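Local coordinates for protein putative metalloprotease II (Bacteroides fragilis, PDB 4ON1) that probably cleaves peptide bonds as an extracellular zinc-dependent endopeptidase related to fragilysin, encoded within a pathogenicity island, at residues K175-E180 and A342-N347; K296-A301 and T354-Q359; I304-L309 and F316-I321; L231-D236 and D368-M373. One frame throughout, in Å; residues are numbered along the deposited sequence.

In the fold
From the N terminus, segment 175-180 opens the first and longest of the four loops, closed when contact 1 brings 342-347 up to it at the zinc ion. The short helix 232-235 starts a second loop, closed at helix 367-378 by contact 4, so contacts 1 and 4 cross. Contact 2 runs from the start of strand 299-301 to the loop 354-359; it crosses contact 1 and is nested inside contact 4. Contact 3, between 304-309 and 316-321, closes a short loop lying within all three. Backbone bonds from strand 299-301 reach both D176 and I321, joining contact 2 to contacts 1 and 3, while E343 links contact 1 to contact 4 through N369 and R372.

Contact 1 (K175-E180 and A342-N347); sequences KDYPTE and AEHVDN. With ZN (zinc ion), chain C.
D176 and H344 meet at the zinc ion. The D176 carboxylate chelates it with both oxygens, OD1 at 2.3 Å and OD2 at 2.2 Å from the zinc, and H344 NE2 binds the zinc at 2.0 Å. Carboxylate and imidazole planes lie only 16° apart, with the carboxylate at the ring's edge; the 3.2 Å between D176 OD1 and H344 NE2 reflects their common metal and is not a hydrogen bond. H334 and H338 complete the site.

One layer out, Y177 lies against H344 obliquely, with H344 CE1 near the tyrosine's ring edge. Y177 CG sits between the backbone N and the carbonyl carbon (chi1 56°), which swings the ring toward the histidine and leaves Y177 CE2 3.6 Å from H344 CE1, the two ring planes inclined at 56°. Two waters extend this approach. One is 2.6 Å from Y177 OH and also accepts from H344 N. The other lies in the imidazole plane and accepts from H344 ND1 at 2.8 Å, which, with the zinc at the other nitrogen, should restrain the ring's rotation; this water's bond to Y177 OH is weak.

Farther back, the D176 backbone bonds to A301, and E343 OE1 forms a salt bridge with R372 NE. Three histidines of a HExxHxxGxxH sequence mark a metzincin site, and the added aspartate is consistent with the aspartate switch that keeps fragilysin zymogens latent.

Contact 2 (K296-A301 and T354-Q359); sequences KTFGYA and TWYSPQ
F298, just ahead of strand 299-301 and near the zinc site, meets Y356 of the loop leading toward helix 367-378 in a T-shaped (edge-to-face) pair. The phenylalanine supplies the edge: F298 CE2 stands over one face of the tyrosine, offset toward the rim where CG and CD2 lie, and F298 CE2 to Y356 CG measures 4.0 Å. The ring centroids of F298 and Y356 are 5.2 Å apart and the planes open at 63°. Placing Y356 CG anti to the backbone N (chi1 -180°) sends its ring out to receive this edge, and the two side chains cross at about a right angle.

In a metzincin fold, the segment following the Met-turn forms part of the wall of the substrate cleft, and 354-359 fits that place; the F298 side chain comes within about 9 Å of the zinc ion at its nearest atom. H328 meets both rings, making a three-ring aromatic group. The polar end of Y356 is held separately, its OH hydrogen-bonded to N167 ND2. Just past the tyrosine the chain bends through an ST turn, in which Q359 N donates to S357 OG at 3.0 Å with an N-H...O angle of 166°.

Contact 3 (I304-L309 and F316-I321); sequences IGVIHL and FEVAAI
V318 packs against V306 with both methyl groups and against I307 with CG1, and most of the surface buried here belongs to it. With CG1 anti to the backbone N (chi1 178°), one branch is directed between the two opposing residues: V318 CG1 lies 3.7 Å from I307 CG1, and 4.0 Å separates it from V306 CG2. The other branch rests on backbone as well as side chain. V318 CG2 is 3.3 Å from V306 O, a close approach, and it also lies 4.0 Å from V306 CG2.

The two valine side chains run antiparallel alongside each other, while that of I307 lies roughly perpendicular to V318 and meets it chiefly through CG1. No hydrogen bond joins the segments, and the contact is van der Waals packing, mainly of apolar side chains. Just beyond it, S302 OG bonds both E317 O and A319 N, bracing the backbone around V318.

V306 and I307 also pack on helix 331-340, with backbone bonds to L339. I307 also reaches L203 and F205 of strand 201-209, and past V318 the chain enters strand 319-323, which runs between strands 284-288 and 299-301.

Contact 4 (L231-D236 and D368-M373); sequences LKFLID and DNWVRM
Beside W370, whose indole covers the ring of F233, N369 OD1 takes two donors: the backbone N of E343 and R372 NH1. The R372 NH1 to N369 OD1 bond is 3.1 Å long with an N-H...O angle of 149°; the oxygen lies in the guanidinium plane, although the donor stands well above the carbonyl plane of the amide. D368 OD1 sits over a face of the same guanidinium, a purely electrostatic pairing.

Across the contact, F233 and the six-membered ring of W370 stack face to face, their centroids 4.1 Å apart and their planes at 19°. Setting F233 CG between the backbone N and the carbonyl carbon (chi1 72°) lays the ring against the indole face, and the closest touch is F233 CB to W370 CH2 at 3.4 Å. L234 CG covers the opposite face of F233, so this ring is sandwiched. M373, its chain bent at the thioether, meets the outer end with CE 3.6 Å from F233 CZ. W370 NE1 donates to H364 O, which steadies the indole.

L231 and M373 both reach L340 of the zinc-binding helix 331-340. The arrangement fits the metzincin catalytic domain, whose C-terminal helix, here 367-378, packs back onto the body of the domain.

Contact 1 (K175-E180 and A342-N347)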
# COMPACT_ATOMS: atom_id res chain seq x y z
N LYS A 175 -17.02 8.11 2.78
CA LYS A 175 -17.22 9.45 3.35
C LYS A 175 -15.96 9.92 4.06
O LYS A 175 -15.93 10.04 5.29
CB LYS A 175 -18.40 9.42 4.32
CG LYS A 175 -19.11 10.74 4.52
CD LYS A 175 -20.51 10.52 5.09
CE LYS A 175 -21.40 9.73 4.12
NZ LYS A 175 -21.34 8.26 4.34
N ASP A 176 -14.92 10.21 3.28
CA ASP A 176 -13.56 10.18 3.79
C ASP A 176 -12.78 11.48 3.58
O ASP A 176 -11.55 11.46 3.44
CB ASP A 176 -12.81 9.01 3.13
CG ASP A 176 -12.82 9.07 1.61
OD1 ASP A 176 -13.64 9.80 1.03
OD2 ASP A 176 -12.01 8.35 0.99
N TYR A 177 -13.49 12.61 3.59
CA TYR A 177 -12.89 13.94 3.57
C TYR A 177 -13.91 14.96 4.07
O TYR A 177 -15.11 14.71 3.99
CB TYR A 177 -12.42 14.31 2.15
CG TYR A 177 -13.50 14.24 1.10
CD1 TYR A 177 -14.36 15.31 0.89
CD2 TYR A 177 -13.68 13.10 0.33
CE1 TYR A 177 -15.37 15.25 -0.07
CE2 TYR A 177 -14.68 13.03 -0.63
CZ TYR A 177 -15.52 14.11 -0.83
OH TYR A 177 -16.51 14.04 -1.78
N PRO A 178 -13.45 16.12 4.58
CA PRO A 178 -14.42 17.10 5.11
C PRO A 178 -15.12 17.84 3.99
O PRO A 178 -14.58 17.92 2.90
CB PRO A 178 -13.54 18.06 5.92
CG PRO A 178 -12.20 17.99 5.25
CD PRO A 178 -12.06 16.58 4.74
N THR A 179 -16.31 18.38 4.26
CA THR A 179 -17.01 19.15 3.23
C THR A 179 -16.53 20.60 3.20
O THR A 179 -16.70 21.33 4.17
CB THR A 179 -18.54 19.13 3.44
OG1 THR A 179 -18.87 19.90 4.61
CG2 THR A 179 -19.04 17.70 3.62
N GLU A 180 -15.93 20.98 2.07
CA GLU A 180 -15.58 22.37 1.75
C GLU A 180 -15.04 23.19 2.93
O GLU A 180 -14.92 24.41 2.83
CB GLU A 180 -16.79 23.06 1.14
CG GLU A 180 -17.38 22.27 -0.02
CD GLU A 180 -18.31 23.09 -0.89
OE1 GLU A 180 -18.99 23.99 -0.36
OE2 GLU A 180 -18.36 22.82 -2.11
N ALA A 342 -7.87 14.44 -6.29
CA ALA A 342 -8.85 13.55 -6.93
C ALA A 342 -10.17 13.53 -6.16
O ALA A 342 -10.20 13.55 -4.92
CB ALA A 342 -8.29 12.14 -7.05
N GLU A 343 -11.27 13.45 -6.90
CA GLU A 343 -12.60 13.38 -6.31
C GLU A 343 -13.23 12.03 -6.60
O GLU A 343 -12.73 11.27 -7.43
CB GLU A 343 -13.47 14.52 -6.86
CG GLU A 343 -13.48 15.74 -5.96
CD GLU A 343 -13.66 17.02 -6.72
OE1 GLU A 343 -14.07 16.97 -7.90
OE2 GLU A 343 -13.39 18.09 -6.13
N HIS A 344 -14.32 11.72 -5.90
CA HIS A 344 -15.02 10.46 -6.15
C HIS A 344 -15.59 10.45 -7.56
O HIS A 344 -16.00 11.48 -8.08
CB HIS A 344 -16.13 10.25 -5.11
CG HIS A 344 -15.62 9.88 -3.75
ND1 HIS A 344 -16.32 10.15 -2.60
CD2 HIS A 344 -14.46 9.29 -3.37
CE1 HIS A 344 -15.61 9.72 -1.55
NE2 HIS A 344 -14.49 9.19 -2.00
N VAL A 345 -15.63 9.27 -8.18
CA VAL A 345 -16.20 9.12 -9.53
C VAL A 345 -17.13 7.91 -9.59
O VAL A 345 -17.14 7.09 -8.67
CB VAL A 345 -15.08 8.97 -10.59
CG1 VAL A 345 -14.19 10.20 -10.62
CG2 VAL A 345 -14.26 7.72 -10.31
N ASP A 346 -17.88 7.77 -10.68
CA ASP A 346 -18.88 6.71 -10.78
C ASP A 346 -18.38 5.49 -11.55
O ASP A 346 -19.16 4.62 -11.93
CB ASP A 346 -20.17 7.22 -11.47
CG ASP A 346 -20.81 8.39 -10.74
OD1 ASP A 346 -21.68 9.04 -11.35
OD2 ASP A 346 -20.44 8.66 -9.58
N ASN A 347 -17.07 5.42 -11.76
CA ASN A 347 -16.48 4.27 -12.43
C ASN A 347 -15.98 3.26 -11.40
O ASN A 347 -15.05 3.55 -10.64
CB ASN A 347 -15.33 4.74 -13.33
CG ASN A 347 -14.72 3.63 -14.15
OD1 ASN A 347 -14.98 2.44 -13.92
ND2 ASN A 347 -13.89 4.00 -15.12
ZN ZN C . -12.84 8.90 -0.93
O HOH W 1 -15.61 13.63 -4.19
O HOH W 2 -18.68 11.69 -2.78

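Contact 2 (K296-A301 and T354-Q359)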
# COMPACT_ATOMS: atom_id res chain seq x y z
N LYS A 296 -17.05 1.59 9.97
CA LYS A 296 -17.62 2.26 8.80
C LYS A 296 -16.61 3.13 8.04
O LYS A 296 -16.80 3.43 6.85
CB LYS A 296 -18.82 3.11 9.25
CG LYS A 296 -19.97 2.29 9.84
CD LYS A 296 -21.09 3.19 10.35
CE LYS A 296 -22.37 2.40 10.58
NZ LYS A 296 -23.56 3.28 10.79
N THR A 297 -15.52 3.51 8.69
CA THR A 297 -14.52 4.36 8.03
C THR A 297 -13.17 3.68 7.85
O THR A 297 -12.58 3.20 8.82
CB THR A 297 -14.32 5.68 8.82
OG1 THR A 297 -15.54 6.43 8.81
CG2 THR A 297 -13.22 6.53 8.19
N PHE A 298 -12.67 3.66 6.62
CA PHE A 298 -11.42 2.97 6.32
C PHE A 298 -10.25 3.93 6.24
O PHE A 298 -9.09 3.54 6.41
CB PHE A 298 -11.53 2.19 5.01
CG PHE A 298 -12.80 1.39 4.88
CD1 PHE A 298 -13.29 0.68 5.96
CD2 PHE A 298 -13.49 1.35 3.68
CE1 PHE A 298 -14.46 -0.05 5.85
CE2 PHE A 298 -14.65 0.62 3.56
CZ PHE A 298 -15.14 -0.08 4.65
N GLY A 299 -10.55 5.19 5.96
CA GLY A 299 -9.54 6.21 5.80
C GLY A 299 -10.21 7.57 5.82
O GLY A 299 -11.42 7.67 5.63
N TYR A 300 -9.43 8.62 6.05
CA TYR A 300 -9.97 9.97 6.10
C TYR A 300 -8.87 10.98 5.83
O TYR A 300 -7.82 10.94 6.47
CB TYR A 300 -10.63 10.24 7.45
CG TYR A 300 -11.34 11.58 7.54
CD1 TYR A 300 -12.60 11.77 6.99
CD2 TYR A 300 -10.74 12.65 8.20
CE1 TYR A 300 -13.24 12.99 7.08
CE2 TYR A 300 -11.36 13.87 8.29
CZ TYR A 300 -12.61 14.04 7.73
OH TYR A 300 -13.22 15.26 7.85
N ALA A 301 -9.12 11.87 4.88
CA ALA A 301 -8.13 12.86 4.47
C ALA A 301 -8.49 14.25 4.98
O ALA A 301 -9.67 14.60 5.06
CB ALA A 301 -8.00 12.88 2.95
N THR A 354 -16.79 6.06 -5.78
CA THR A 354 -17.54 6.68 -4.69
C THR A 354 -18.03 5.68 -3.64
O THR A 354 -18.29 6.05 -2.49
CB THR A 354 -18.76 7.44 -5.26
OG1 THR A 354 -18.35 8.19 -6.40
CG2 THR A 354 -19.36 8.37 -4.21
N TRP A 355 -18.16 4.43 -4.05
CA TRP A 355 -18.70 3.40 -3.17
C TRP A 355 -17.70 2.26 -3.02
O TRP A 355 -16.84 2.06 -3.87
CB TRP A 355 -20.04 2.88 -3.71
CG TRP A 355 -21.12 3.93 -3.80
CD1 TRP A 355 -21.97 4.32 -2.81
CD2 TRP A 355 -21.46 4.72 -4.95
NE1 TRP A 355 -22.82 5.30 -3.27
CE2 TRP A 355 -22.53 5.56 -4.58
CE3 TRP A 355 -20.97 4.80 -6.26
CZ2 TRP A 355 -23.11 6.47 -5.47
CZ3 TRP A 355 -21.55 5.70 -7.14
CH2 TRP A 355 -22.61 6.53 -6.74
N TYR A 356 -17.81 1.52 -1.92
CA TYR A 356 -16.92 0.39 -1.66
C TYR A 356 -17.28 -0.81 -2.53
O TYR A 356 -18.37 -1.37 -2.42
CB TYR A 356 -16.98 0.02 -0.17
CG TYR A 356 -16.09 -1.14 0.24
CD1 TYR A 356 -14.82 -1.30 -0.30
CD2 TYR A 356 -16.52 -2.06 1.20
CE1 TYR A 356 -14.00 -2.35 0.09
CE2 TYR A 356 -15.71 -3.11 1.59
CZ TYR A 356 -14.45 -3.25 1.04
OH TYR A 356 -13.64 -4.30 1.43
N SER A 357 -16.37 -1.19 -3.43
CA SER A 357 -16.62 -2.28 -4.36
C SER A 357 -15.34 -3.08 -4.57
O SER A 357 -14.25 -2.53 -4.46
CB SER A 357 -17.16 -1.74 -5.70
OG SER A 357 -16.78 -2.57 -6.78
N PRO A 358 -15.47 -4.39 -4.85
CA PRO A 358 -14.32 -5.27 -5.09
C PRO A 358 -13.74 -5.16 -6.49
O PRO A 358 -12.73 -5.81 -6.80
CB PRO A 358 -14.90 -6.68 -4.88
CG PRO A 358 -16.28 -6.47 -4.29
CD PRO A 358 -16.73 -5.15 -4.82
N GLN A 359 -14.35 -4.33 -7.32
CA GLN A 359 -13.91 -4.15 -8.70
C GLN A 359 -12.86 -3.05 -8.80
O GLN A 359 -12.22 -2.87 -9.84
CB GLN A 359 -15.10 -3.83 -9.59
CG GLN A 359 -16.22 -4.86 -9.52
CD GLN A 359 -15.80 -6.24 -9.99
OE1 GLN A 359 -14.91 -6.37 -10.84
NE2 GLN A 359 -16.42 -7.27 -9.43

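Contact 3 (I304-L309 and F316-I321)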
# COMPACT_ATOMS: atom_id res chain seq x y z
N ILE A 304 -9.26 17.91 0.22
CA ILE A 304 -9.06 17.52 -1.17
C ILE A 304 -8.19 18.54 -1.89
O ILE A 304 -8.49 19.73 -1.89
CB ILE A 304 -10.41 17.37 -1.89
CG1 ILE A 304 -11.16 16.16 -1.31
CG2 ILE A 304 -10.22 17.18 -3.39
CD1 ILE A 304 -12.44 15.81 -2.07
N GLY A 305 -7.08 18.08 -2.47
CA GLY A 305 -6.24 18.98 -3.25
C GLY A 305 -5.46 19.94 -2.38
O GLY A 305 -5.52 21.15 -2.56
N VAL A 306 -4.72 19.38 -1.43
CA VAL A 306 -3.98 20.20 -0.47
C VAL A 306 -2.47 19.97 -0.58
O VAL A 306 -1.69 20.57 0.17
CB VAL A 306 -4.44 19.92 0.96
CG1 VAL A 306 -5.86 20.42 1.16
CG2 VAL A 306 -4.37 18.44 1.25
N ILE A 307 -2.05 19.08 -1.48
CA ILE A 307 -0.62 18.85 -1.70
C ILE A 307 -0.10 19.72 -2.85
O ILE A 307 -0.51 19.56 -3.99
CB ILE A 307 -0.30 17.38 -2.00
CG1 ILE A 307 -0.53 16.51 -0.77
CG2 ILE A 307 1.15 17.24 -2.47
CD1 ILE A 307 -0.28 15.03 -1.00
N HIS A 308 0.79 20.65 -2.54
CA HIS A 308 1.36 21.53 -3.56
C HIS A 308 2.89 21.44 -3.54
O HIS A 308 3.51 21.64 -2.49
CB HIS A 308 0.89 22.97 -3.36
CG HIS A 308 -0.57 23.09 -3.02
ND1 HIS A 308 -1.57 22.63 -3.85
CD2 HIS A 308 -1.19 23.62 -1.94
CE1 HIS A 308 -2.75 22.87 -3.30
NE2 HIS A 308 -2.55 23.47 -2.13
N LEU A 309 3.49 21.12 -4.68
CA LEU A 309 4.94 20.90 -4.76
C LEU A 309 5.76 22.17 -4.63
O LEU A 309 6.85 22.16 -4.07
CB LEU A 309 5.30 20.21 -6.07
CG LEU A 309 4.63 18.87 -6.39
CD1 LEU A 309 5.09 18.35 -7.74
CD2 LEU A 309 4.96 17.86 -5.31
N PHE A 316 1.84 20.70 9.53
CA PHE A 316 1.22 19.37 9.50
C PHE A 316 -0.26 19.43 9.09
O PHE A 316 -1.06 18.59 9.51
CB PHE A 316 1.36 18.70 10.87
CG PHE A 316 2.79 18.60 11.34
CD1 PHE A 316 3.62 17.59 10.87
CD2 PHE A 316 3.32 19.54 12.22
CE1 PHE A 316 4.94 17.50 11.29
CE2 PHE A 316 4.65 19.46 12.63
CZ PHE A 316 5.46 18.44 12.17
N GLU A 317 -0.62 20.40 8.26
CA GLU A 317 -2.01 20.56 7.83
C GLU A 317 -2.41 19.53 6.79
O GLU A 317 -3.59 19.28 6.59
CB GLU A 317 -2.23 21.97 7.27
CG GLU A 317 -2.32 23.03 8.35
CD GLU A 317 -2.19 24.43 7.79
OE1 GLU A 317 -2.33 24.60 6.56
OE2 GLU A 317 -1.94 25.36 8.58
N VAL A 318 -1.42 18.95 6.11
CA VAL A 318 -1.69 17.91 5.12
C VAL A 318 -1.52 16.55 5.77
O VAL A 318 -0.41 16.10 6.02
CB VAL A 318 -0.77 18.00 3.88
CG1 VAL A 318 -1.07 16.86 2.91
CG2 VAL A 318 -0.94 19.35 3.19
N ALA A 319 -2.64 15.90 6.07
CA ALA A 319 -2.59 14.64 6.79
C ALA A 319 -3.79 13.78 6.48
O ALA A 319 -4.80 14.25 5.96
CB ALA A 319 -2.51 14.89 8.31
N ALA A 320 -3.65 12.50 6.80
CA ALA A 320 -4.75 11.57 6.66
C ALA A 320 -4.58 10.45 7.67
O ALA A 320 -3.55 10.34 8.32
CB ALA A 320 -4.79 11.00 5.25
N ILE A 321 -5.62 9.64 7.81
CA ILE A 321 -5.51 8.40 8.55
C ILE A 321 -5.96 7.29 7.60
O ILE A 321 -6.80 7.52 6.73
CB ILE A 321 -6.36 8.43 9.82
CG1 ILE A 321 -7.84 8.52 9.47
CG2 ILE A 321 -6.00 9.65 10.67
CD1 ILE A 321 -8.74 8.73 10.69

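Contact 4 (L231-D236 and D368-M373)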
# COMPACT_ATOMS: atom_id res chain seq x y z
N LEU A 231 0.13 6.48 -8.97
CA LEU A 231 0.85 7.71 -9.30
C LEU A 231 1.89 7.52 -10.39
O LEU A 231 2.68 8.43 -10.67
CB LEU A 231 1.53 8.29 -8.05
CG LEU A 231 0.58 8.63 -6.90
CD1 LEU A 231 1.32 9.36 -5.78
CD2 LEU A 231 -0.58 9.47 -7.42
N LYS A 232 1.89 6.35 -11.02
CA LYS A 232 2.84 6.06 -12.09
C LYS A 232 2.82 7.11 -13.20
O LYS A 232 3.87 7.48 -13.75
CB LYS A 232 2.56 4.68 -12.70
CG LYS A 232 3.57 4.28 -13.77
CD LYS A 232 3.24 2.93 -14.40
CE LYS A 232 3.39 1.79 -13.41
NZ LYS A 232 2.61 0.59 -13.82
N PHE A 233 1.64 7.60 -13.54
CA PHE A 233 1.54 8.59 -14.62
C PHE A 233 2.29 9.88 -14.32
O PHE A 233 2.73 10.58 -15.23
CB PHE A 233 0.07 8.88 -14.95
CG PHE A 233 -0.66 9.68 -13.90
CD1 PHE A 233 -0.93 11.03 -14.10
CD2 PHE A 233 -1.10 9.08 -12.73
CE1 PHE A 233 -1.63 11.76 -13.15
CE2 PHE A 233 -1.79 9.81 -11.78
CZ PHE A 233 -2.05 11.16 -11.99
N LEU A 234 2.47 10.19 -13.04
CA LEU A 234 3.25 11.35 -12.64
C LEU A 234 4.74 11.02 -12.48
O LEU A 234 5.60 11.90 -12.60
CB LEU A 234 2.71 11.94 -11.34
CG LEU A 234 1.29 12.51 -11.33
CD1 LEU A 234 0.92 13.00 -9.93
CD2 LEU A 234 1.19 13.64 -12.32
N ILE A 235 5.03 9.74 -12.24
CA ILE A 235 6.41 9.30 -12.00
C ILE A 235 7.15 8.99 -13.30
O ILE A 235 8.28 9.43 -13.50
CB ILE A 235 6.46 8.05 -11.09
CG1 ILE A 235 5.84 8.35 -9.72
CG2 ILE A 235 7.89 7.55 -10.94
CD1 ILE A 235 5.67 7.12 -8.84
N ASP A 236 6.51 8.22 -14.19
CA ASP A 236 7.12 7.85 -15.46
C ASP A 236 7.36 9.05 -16.37
O ASP A 236 8.28 9.06 -17.19
CB ASP A 236 6.25 6.83 -16.21
CG ASP A 236 6.36 5.44 -15.64
OD1 ASP A 236 7.20 5.23 -14.74
OD2 ASP A 236 5.61 4.55 -16.11
N ASP A 368 -10.56 13.77 -15.63
CA ASP A 368 -10.82 14.93 -14.79
C ASP A 368 -10.04 14.91 -13.49
O ASP A 368 -9.60 15.96 -13.02
CB ASP A 368 -12.31 15.06 -14.49
CG ASP A 368 -12.88 16.36 -14.99
OD1 ASP A 368 -12.76 17.38 -14.27
OD2 ASP A 368 -13.42 16.38 -16.12
N ASN A 369 -9.89 13.73 -12.89
CA ASN A 369 -9.06 13.63 -11.70
C ASN A 369 -7.58 13.89 -12.03
O ASN A 369 -6.87 14.51 -11.24
CB ASN A 369 -9.23 12.26 -11.03
CG ASN A 369 -10.42 12.21 -10.09
OD1 ASN A 369 -10.94 13.25 -9.66
ND2 ASN A 369 -10.87 11.00 -9.76
N TRP A 370 -7.12 13.44 -13.19
CA TRP A 370 -5.77 13.77 -13.65
C TRP A 370 -5.59 15.28 -13.73
O TRP A 370 -4.58 15.83 -13.28
CB TRP A 370 -5.47 13.17 -15.01
CG TRP A 370 -5.13 11.73 -15.03
CD1 TRP A 370 -5.69 10.73 -14.28
CD2 TRP A 370 -4.15 11.11 -15.87
NE1 TRP A 370 -5.11 9.53 -14.61
CE2 TRP A 370 -4.17 9.73 -15.57
CE3 TRP A 370 -3.26 11.58 -16.84
CZ2 TRP A 370 -3.33 8.82 -16.21
CZ3 TRP A 370 -2.43 10.68 -17.48
CH2 TRP A 370 -2.47 9.32 -17.16
N VAL A 371 -6.56 15.95 -14.34
CA VAL A 371 -6.51 17.40 -14.46
C VAL A 371 -6.43 18.02 -13.06
O VAL A 371 -5.55 18.83 -12.79
CB VAL A 371 -7.73 17.96 -15.21
CG1 VAL A 371 -7.83 19.48 -15.04
CG2 VAL A 371 -7.68 17.57 -16.68
N ARG A 372 -7.33 17.58 -12.18
CA ARG A 372 -7.37 18.10 -10.81
C ARG A 372 -6.05 17.90 -10.09
O ARG A 372 -5.59 18.79 -9.37
CB ARG A 372 -8.50 17.43 -10.01
CG ARG A 372 -9.89 17.88 -10.45
CD ARG A 372 -11.01 17.04 -9.84
NE ARG A 372 -12.31 17.41 -10.38
CZ ARG A 372 -13.21 16.56 -10.86
NH1 ARG A 372 -12.97 15.25 -10.84
NH2 ARG A 372 -14.36 17.00 -11.34
N MET A 373 -5.44 16.73 -10.28
CA MET A 373 -4.19 16.42 -9.61
C MET A 373 -3.01 17.20 -10.20
O MET A 373 -2.15 17.68 -9.47
CB MET A 373 -3.91 14.92 -9.66
CG MET A 373 -4.84 14.10 -8.77
SD MET A 373 -4.59 12.33 -8.89
CE MET A 373 -5.22 11.99 -10.53